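Local coordinates for mutual gliding-motility protein MglA (Myxococcus xanthus DK 1622, PDB 6H17), which acts as a small GTPase switch that controls the direction and speed of gliding and is required for social and adventurous motility, at residues I15-P20 with G98-A103. Residues are numbered along the deposited sequence; the frame is centred on the assembly and turned at random.
Sequences IVYYGP and GVVFVA
Val16 and Tyr18 pair with the strand that carries Val100, residues 15-18 running parallel to 98-103 at 17° in the central sheet of a small-GTPase fold, where Gly19 and Pro20 open the predicted P-loop. Four backbone hydrogen bonds form the parallel ladder: Val16 N to Gly98 O, Val100 N to Val16 O, Tyr18 N to Val100 O and Val102 N to Tyr18 O, the last nearly straight at 177°. CA-H...O contacts reinforce the ladder by reaching the same carbonyl oxygens: Ile15 CA lies 3.2 Å from Gly98 O, which also accepts from Val16 N.

Side chains alternate between two buried faces. On the face of Ile15, Tyr17 and Val100, covered by helix 176-193, Val100 lies beneath the Tyr17 ring, its CB 3.9 Å from the ring centroid in a CH-pi contact. Its two methyls divide the ring: CG1 lies 3.8 Å from Tyr17 CE1, while CG2 sits under CZ. Tyr17 CG is anti to the carbonyl carbon (chi1 -80°), which starts the ring out on the side of the backbone N. Val102 CG2 meets the ring edge, 3.9 Å from Tyr17 CD1. An alanine in place of Tyr17 would probably open a gap above Val100 and leave Val102 CG2 without its aromatic neighbour. Gly98 suits its place because a CB there would press on Ile15 CD1.

On the other face, under helix 110-125, Tyr18 directs its hydroxyl to Asn119 and Asn123, which satisfy this buried polar group. The Phe101 ring reaches past the end of strand 15-18, beside Gly19 and Pro20. At the positive phi of Gly19 a CB would be jammed against the preceding carbonyl O and would clash with Val102 O; its bare CA instead approaches Phe101 CE2 to 3.7 Å, and Pro20 CD lies 4.1 Å from Phe101 CZ.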
loop_
_atom_site.group_PDB
_atom_site.type_symbol
_atom_site.label_atom_id
_atom_site.label_comp_id
_atom_site.label_asym_id
_atom_site.label_seq_id
_atom_site.Cartn_x
_atom_site.Cartn_y
_atom_site.Cartn_z
ATOM N N ILE A 15 0.336 5.213 4.605
ATOM C CA ILE A 15 0.497 4.443 3.374
ATOM C C ILE A 15 -0.577 3.367 3.355
ATOM O O ILE A 15 -0.723 2.633 4.340
ATOM C CB ILE A 15 1.874 3.759 3.304
ATOM C CG1 ILE A 15 3.017 4.761 3.420
ATOM C CG2 ILE A 15 1.980 2.891 2.037
ATOM C CD1 ILE A 15 2.979 5.822 2.464
ATOM N N VAL A 16 -1.322 3.263 2.252
ATOM C CA VAL A 16 -2.349 2.232 2.107
ATOM C C VAL A 16 -1.928 1.249 1.015
ATOM O O VAL A 16 -1.642 1.653 -0.121
ATOM C CB VAL A 16 -3.735 2.837 1.806
ATOM C CG1 VAL A 16 -4.750 1.725 1.546
ATOM C CG2 VAL A 16 -4.174 3.714 2.967
ATOM N N TYR A 17 -1.923 -0.042 1.362
ATOM C CA TYR A 17 -1.764 -1.146 0.420
ATOM C C TYR A 17 -3.149 -1.555 -0.064
ATOM O O TYR A 17 -4.022 -1.921 0.746
ATOM C CB TYR A 17 -1.039 -2.301 1.115
ATOM C CG TYR A 17 0.463 -2.123 1.208
ATOM C CD1 TYR A 17 1.323 -2.927 0.499
ATOM C CD2 TYR A 17 1.024 -1.138 2.018
ATOM C CE1 TYR A 17 2.692 -2.772 0.573
ATOM C CE2 TYR A 17 2.390 -0.985 2.099
ATOM C CZ TYR A 17 3.216 -1.796 1.367
ATOM O OH TYR A 17 4.576 -1.592 1.461
ATOM N N TYR A 18 -3.334 -1.512 -1.374
ATOM C CA TYR A 18 -4.616 -1.730 -2.025
ATOM C C TYR A 18 -4.467 -2.868 -3.017
ATOM O O TYR A 18 -3.350 -3.231 -3.390
ATOM C CB TYR A 18 -5.011 -0.455 -2.784
ATOM C CG TYR A 18 -6.475 -0.099 -2.847
ATOM C CD1 TYR A 18 -7.070 0.622 -1.839
ATOM C CD2 TYR A 18 -7.239 -0.438 -3.942
ATOM C CE1 TYR A 18 -8.384 0.982 -1.904
ATOM C CE2 TYR A 18 -8.577 -0.089 -4.027
ATOM C CZ TYR A 18 -9.143 0.629 -2.989
ATOM O OH TYR A 18 -10.459 1.047 -3.023
ATOM N N GLY A 19 -5.585 -3.435 -3.466
ATOM C CA GLY A 19 -5.557 -4.496 -4.447
ATOM C C GLY A 19 -6.656 -5.500 -4.192
ATOM O O GLY A 19 -7.321 -5.465 -3.163
ATOM N N PRO A 20 -6.847 -6.433 -5.110
ATOM C CA PRO A 20 -8.022 -7.317 -5.051
ATOM C C PRO A 20 -7.902 -8.357 -3.944
ATOM O O PRO A 20 -6.875 -8.509 -3.285
ATOM C CB PRO A 20 -8.048 -7.937 -6.452
ATOM C CG PRO A 20 -6.631 -7.918 -6.880
ATOM C CD PRO A 20 -6.055 -6.633 -6.335
ATOM N N GLY A 98 0.320 7.988 0.588
ATOM C CA GLY A 98 0.871 7.233 -0.528
ATOM C C GLY A 98 0.174 5.899 -0.627
ATOM O O GLY A 98 -0.318 5.369 0.375
ATOM N N VAL A 99 0.145 5.349 -1.837
ATOM C CA VAL A 99 -0.534 4.085 -2.096
ATOM C C VAL A 99 0.406 3.101 -2.769
ATOM O O VAL A 99 1.196 3.462 -3.650
ATOM C CB VAL A 99 -1.783 4.292 -2.973
ATOM C CG1 VAL A 99 -2.386 2.966 -3.397
ATOM C CG2 VAL A 99 -2.820 5.119 -2.245
ATOM N N VAL A 100 0.315 1.842 -2.354
ATOM C CA VAL A 100 0.926 0.717 -3.054
ATOM C C VAL A 100 -0.226 -0.111 -3.582
ATOM O O VAL A 100 -1.054 -0.592 -2.792
ATOM C CB VAL A 100 1.799 -0.139 -2.129
ATOM C CG1 VAL A 100 2.302 -1.359 -2.883
ATOM C CG2 VAL A 100 2.957 0.666 -1.560
ATOM N N PHE A 101 -0.297 -0.290 -4.899
ATOM C CA PHE A 101 -1.266 -1.210 -5.480
ATOM C C PHE A 101 -0.589 -2.559 -5.660
ATOM O O PHE A 101 0.384 -2.665 -6.412
ATOM C CB PHE A 101 -1.814 -0.716 -6.812
ATOM C CG PHE A 101 -2.903 -1.598 -7.345
ATOM C CD1 PHE A 101 -2.634 -2.659 -8.210
ATOM C CD2 PHE A 101 -4.208 -1.394 -6.939
ATOM C CE1 PHE A 101 -3.656 -3.470 -8.677
ATOM C CE2 PHE A 101 -5.232 -2.208 -7.390
ATOM C CZ PHE A 101 -4.964 -3.216 -8.270
ATOM N N VAL A 102 -1.101 -3.586 -5.000
ATOM C CA VAL A 102 -0.570 -4.936 -5.075
ATOM C C VAL A 102 -1.426 -5.703 -6.070
ATOM O O VAL A 102 -2.594 -5.999 -5.804
ATOM C CB VAL A 102 -0.560 -5.622 -3.706
ATOM C CG1 VAL A 102 -0.001 -7.032 -3.818
ATOM C CG2 VAL A 102 0.233 -4.805 -2.681
ATOM N N ALA A 103 -0.864 -6.015 -7.233
ATOM C CA ALA A 103 -1.566 -6.792 -8.246
ATOM C C ALA A 103 -1.214 -8.264 -8.100
ATOM O O ALA A 103 -0.060 -8.626 -7.842
ATOM C CB ALA A 103 -1.165 -6.297 -9.627
#